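Local coordinates for protein methylxanthine N1-demethylase NdmA (Pseudomonas putida, PDB 6ICN) that removes the N1-methyl group of caffeine as a Rieske non-heme iron oxygenase, using O2 and NADH to yield theobromine and formaldehyde, at residues D78-R83 and H102-D107. Numbering follows the deposited sequence.
With FES (Fe2/s2 (inorganic) cluster), chain D.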
ATOM      1  N   ASP A  78     -11.691  27.569 -14.210  1.00 14.24           N
ATOM      2  CA  ASP A  78     -10.397  26.912 -14.367  1.00 13.88           C
ATOM      3  C   ASP A  78     -10.262  26.265 -15.751  1.00 15.51           C
ATOM      4  O   ASP A  78     -10.117  25.050 -15.899  1.00 15.05           O
ATOM      5  CB  ASP A  78     -10.214  25.884 -13.263  1.00 14.03           C
ATOM      6  CG  ASP A  78      -8.786  25.394 -13.172  1.00 16.09           C
ATOM      7  OD1 ASP A  78      -7.915  25.973 -13.843  1.00 15.40           O
ATOM      8  OD2 ASP A  78      -8.550  24.418 -12.427  1.00 17.10           O
ATOM      9  N   ARG A  79     -10.304  27.107 -16.785  1.00 14.45           N
ATOM     10  CA  ARG A  79     -10.346  26.601 -18.161  1.00 14.52           C
ATOM     11  C   ARG A  79      -9.925  27.724 -19.097  1.00 17.70           C
ATOM     12  O   ARG A  79     -10.668  28.702 -19.258  1.00 18.00           O
ATOM     13  CB  ARG A  79     -11.742  26.103 -18.503  1.00 15.82           C
ATOM     14  CG  ARG A  79     -11.840  25.466 -19.879  1.00 17.29           C
ATOM     15  CD  ARG A  79     -13.271  24.985 -20.151  1.00 19.34           C
ATOM     16  NE  ARG A  79     -13.339  24.496 -21.515  1.00 20.84           N
ATOM     17  CZ  ARG A  79     -14.009  25.076 -22.506  1.00 26.53           C
ATOM     18  NH1 ARG A  79     -14.747  26.163 -22.294  1.00 24.65           N
ATOM     19  NH2 ARG A  79     -13.950  24.545 -23.721  1.00 26.21           N
ATOM     20  N   CYS A  80      -8.740  27.591 -19.691  1.00 15.78           N
ATOM     21  CA  CYS A  80      -8.239  28.611 -20.607  1.00 16.77           C
ATOM     22  C   CYS A  80      -9.100  28.693 -21.866  1.00 14.94           C
ATOM     23  O   CYS A  80      -9.555  27.675 -22.394  1.00 15.85           O
ATOM     24  CB  CYS A  80      -6.786  28.287 -20.973  1.00 15.17           C
ATOM     25  SG  CYS A  80      -5.999  29.480 -22.072  1.00 16.03           S
ATOM     26  N   ALA A  81      -9.312  29.926 -22.360  1.00 16.19           N
ATOM     27  CA  ALA A  81     -10.134  30.126 -23.557  1.00 17.80           C
ATOM     28  C   ALA A  81      -9.495  29.575 -24.825  1.00 16.28           C
ATOM     29  O   ALA A  81     -10.216  29.293 -25.787  1.00 18.19           O
ATOM     30  CB  ALA A  81     -10.414  31.631 -23.750  1.00 16.81           C
ATOM     31  N   HIS A  82      -8.169  29.401 -24.844  1.00 15.22           N
ATOM     32  CA  HIS A  82      -7.426  29.011 -26.035  1.00 15.17           C
ATOM     33  C   HIS A  82      -7.646  27.535 -26.363  1.00 16.59           C
ATOM     34  O   HIS A  82      -8.289  27.197 -27.364  1.00 15.53           O
ATOM     35  CB  HIS A  82      -5.943  29.304 -25.812  1.00 13.94           C
ATOM     36  CG  HIS A  82      -5.073  28.940 -26.974  1.00 14.59           C
ATOM     37  ND1 HIS A  82      -3.820  28.398 -26.821  1.00 17.02           N
ATOM     38  CD2 HIS A  82      -5.273  29.043 -28.305  1.00 15.53           C
ATOM     39  CE1 HIS A  82      -3.274  28.190 -28.008  1.00 18.10           C
ATOM     40  NE2 HIS A  82      -4.137  28.578 -28.927  1.00 16.67           N
ATOM     41  N   ARG A  83      -7.108  26.645 -25.520  1.00 15.38           N
ATOM     42  CA  ARG A  83      -7.224  25.206 -25.753  1.00 14.60           C
ATOM     43  C   ARG A  83      -7.632  24.463 -24.482  1.00 17.74           C
ATOM     44  O   ARG A  83      -7.346  23.262 -24.335  1.00 17.59           O
ATOM     45  CB  ARG A  83      -5.907  24.639 -26.324  1.00 15.30           C
ATOM     46  CG  ARG A  83      -5.578  25.151 -27.734  1.00 16.17           C
ATOM     47  CD  ARG A  83      -6.625  24.623 -28.724  1.00 15.79           C
ATOM     48  NE  ARG A  83      -6.344  24.885 -30.138  1.00 16.92           N
ATOM     49  CZ  ARG A  83      -6.879  25.875 -30.851  1.00 18.86           C
ATOM     50  NH1 ARG A  83      -7.704  26.752 -30.279  1.00 17.18           N
ATOM     51  NH2 ARG A  83      -6.602  25.973 -32.152  1.00 19.74           N
ATOM     52  N   HIS A 102       0.305  27.678 -23.417  1.00 15.18           N
ATOM     53  CA  HIS A 102       0.922  28.605 -24.360  1.00 17.06           C
ATOM     54  C   HIS A 102       1.080  29.993 -23.758  1.00 18.07           C
ATOM     55  O   HIS A 102       1.315  30.963 -24.495  1.00 18.59           O
ATOM     56  CB  HIS A 102       0.129  28.678 -25.672  1.00 15.11           C
ATOM     57  CG  HIS A 102      -0.263  27.339 -26.226  1.00 17.15           C
ATOM     58  ND1 HIS A 102      -1.436  26.715 -25.878  1.00 17.43           N
ATOM     59  CD2 HIS A 102       0.342  26.516 -27.117  1.00 17.83           C
ATOM     60  CE1 HIS A 102      -1.551  25.571 -26.528  1.00 19.53           C
ATOM     61  NE2 HIS A 102      -0.479  25.423 -27.287  1.00 17.16           N
ATOM     62  N   GLY A 103       0.956  30.116 -22.440  1.00 15.96           N
ATOM     63  CA  GLY A 103       1.352  31.346 -21.777  1.00 15.41           C
ATOM     64  C   GLY A 103       0.405  32.523 -21.912  1.00 16.63           C
ATOM     65  O   GLY A 103       0.810  33.657 -21.611  1.00 17.90           O
ATOM     66  N   TRP A 104      -0.839  32.316 -22.338  1.00 15.95           N
ATOM     67  CA  TRP A 104      -1.766  33.453 -22.339  1.00 17.24           C
ATOM     68  C   TRP A 104      -1.908  34.015 -20.924  1.00 17.71           C
ATOM     69  O   TRP A 104      -1.957  33.268 -19.948  1.00 17.78           O
ATOM     70  CB  TRP A 104      -3.145  33.037 -22.851  1.00 15.34           C
ATOM     71  CG  TRP A 104      -3.244  32.751 -24.317  1.00 15.92           C
ATOM     72  CD1 TRP A 104      -2.228  32.432 -25.178  1.00 17.77           C
ATOM     73  CD2 TRP A 104      -4.446  32.754 -25.098  1.00 16.86           C
ATOM     74  NE1 TRP A 104      -2.734  32.223 -26.448  1.00 16.88           N
ATOM     75  CE2 TRP A 104      -4.089  32.431 -26.420  1.00 15.51           C
ATOM     76  CE3 TRP A 104      -5.790  32.999 -24.799  1.00 17.24           C
ATOM     77  CZ2 TRP A 104      -5.034  32.333 -27.451  1.00 17.85           C
ATOM     78  CZ3 TRP A 104      -6.725  32.904 -25.822  1.00 16.62           C
ATOM     79  CH2 TRP A 104      -6.339  32.570 -27.128  1.00 17.14           C
ATOM     80  N   GLN A 105      -1.980  35.344 -20.801  1.00 17.71           N
ATOM     81  CA  GLN A 105      -2.069  35.974 -19.485  1.00 16.44           C
ATOM     82  C   GLN A 105      -3.428  36.634 -19.311  1.00 17.94           C
ATOM     83  O   GLN A 105      -3.843  37.425 -20.164  1.00 19.42           O
ATOM     84  CB  GLN A 105      -0.969  37.019 -19.307  1.00 17.82           C
ATOM     85  CG  GLN A 105       0.421  36.435 -19.385  1.00 18.08           C
ATOM     86  CD  GLN A 105       1.459  37.461 -18.986  1.00 24.13           C
ATOM     87  OE1 GLN A 105       1.194  38.664 -19.021  1.00 23.91           O
ATOM     88  NE2 GLN A 105       2.642  37.000 -18.599  1.00 23.21           N
ATOM     89  N   TYR A 106      -4.102  36.319 -18.209  1.00 16.53           N
ATOM     90  CA  TYR A 106      -5.430  36.851 -17.915  1.00 17.06           C
ATOM     91  C   TYR A 106      -5.376  37.878 -16.788  1.00 17.08           C
ATOM     92  O   TYR A 106      -4.735  37.649 -15.754  1.00 16.58           O
ATOM     93  CB  TYR A 106      -6.380  35.717 -17.531  1.00 15.79           C
ATOM     94  CG  TYR A 106      -6.633  34.776 -18.673  1.00 15.61           C
ATOM     95  CD1 TYR A 106      -7.650  35.028 -19.573  1.00 16.94           C
ATOM     96  CD2 TYR A 106      -5.831  33.642 -18.863  1.00 14.96           C
ATOM     97  CE1 TYR A 106      -7.905  34.175 -20.639  1.00 16.72           C
ATOM     98  CE2 TYR A 106      -6.066  32.767 -19.938  1.00 16.66           C
ATOM     99  CZ  TYR A 106      -7.110  33.043 -20.820  1.00 15.73           C
ATOM    100  OH  TYR A 106      -7.393  32.210 -21.894  1.00 16.28           O
ATOM    101  N   ASP A 107      -6.086  39.006 -16.975  1.00 17.15           N
ATOM    102  CA  ASP A 107      -6.119  40.033 -15.939  1.00 18.62           C
ATOM    103  C   ASP A 107      -7.218  39.738 -14.899  1.00 18.73           C
ATOM    104  O   ASP A 107      -7.904  38.709 -14.944  1.00 19.01           O
ATOM    105  CB  ASP A 107      -6.266  41.426 -16.580  1.00 18.99           C
ATOM    106  CG  ASP A 107      -7.606  41.650 -17.278  1.00 22.02           C
ATOM    107  OD1 ASP A 107      -8.599  40.936 -17.010  1.00 19.36           O
ATOM    108  OD2 ASP A 107      -7.682  42.621 -18.097  1.00 22.19           O
TER
HETATM  109 FE1  FES D 400      -3.986  28.256 -22.387  1.00 16.09          FE
HETATM  110 FE2  FES D 400      -3.115  27.728 -24.854  1.00 16.25          FE
HETATM  111  S1  FES D 400      -4.459  26.462 -23.574  1.00 16.08           S
HETATM  112  S2  FES D 400      -2.541  29.419 -23.570  1.00 16.61           S
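The indole of Trp-104 lies against His-82, whose CB methylene sits over the face of its six-membered ring in a CH-pi contact (His-82 CB to ring centroid 3.4 Å). The imidazole continues along the same face, planes 20° apart but slid so that the rings barely overlap, with His-82 CD2 3.4 Å from Trp-104 CZ2. The pyrrole end, at CD1, covers sulfide S2, and an indole is broad enough to serve ligand and cluster together. A leucine in its place would probably leave one face of His-82 and S2 poorly covered, and the imidazole less firmly held. This is the two-loop [2Fe-2S] site of a Rieske domain: Cys-80 and Cys-99 bind one iron, while His-82 and His-102 bind the other, FE2, each ND1 lying 2.2 Å from it. The two ND1 atoms share that metal rather than a proton; His-82 turns its edge to the face of His-102, planes at 76°. Histidine suits the role because NE2 remains for a second partner, here Asp-329 for His-82 and Asp-188 for His-102, both of a neighbouring subunit. With CG anti to the backbone N (chi1 180°), His-82 reaches in between Trp-104 and the CG of Arg-83, which covers the other face. Tyr-106, long enough to span from strand to loop, accepts the Ala-81 N-H (N to OH 3.0 Å); its OH sits 3.1 Å from Cys-80 SG, the iron-bound sulfur that accepts a hydrogen bond from the His-82 backbone N-H.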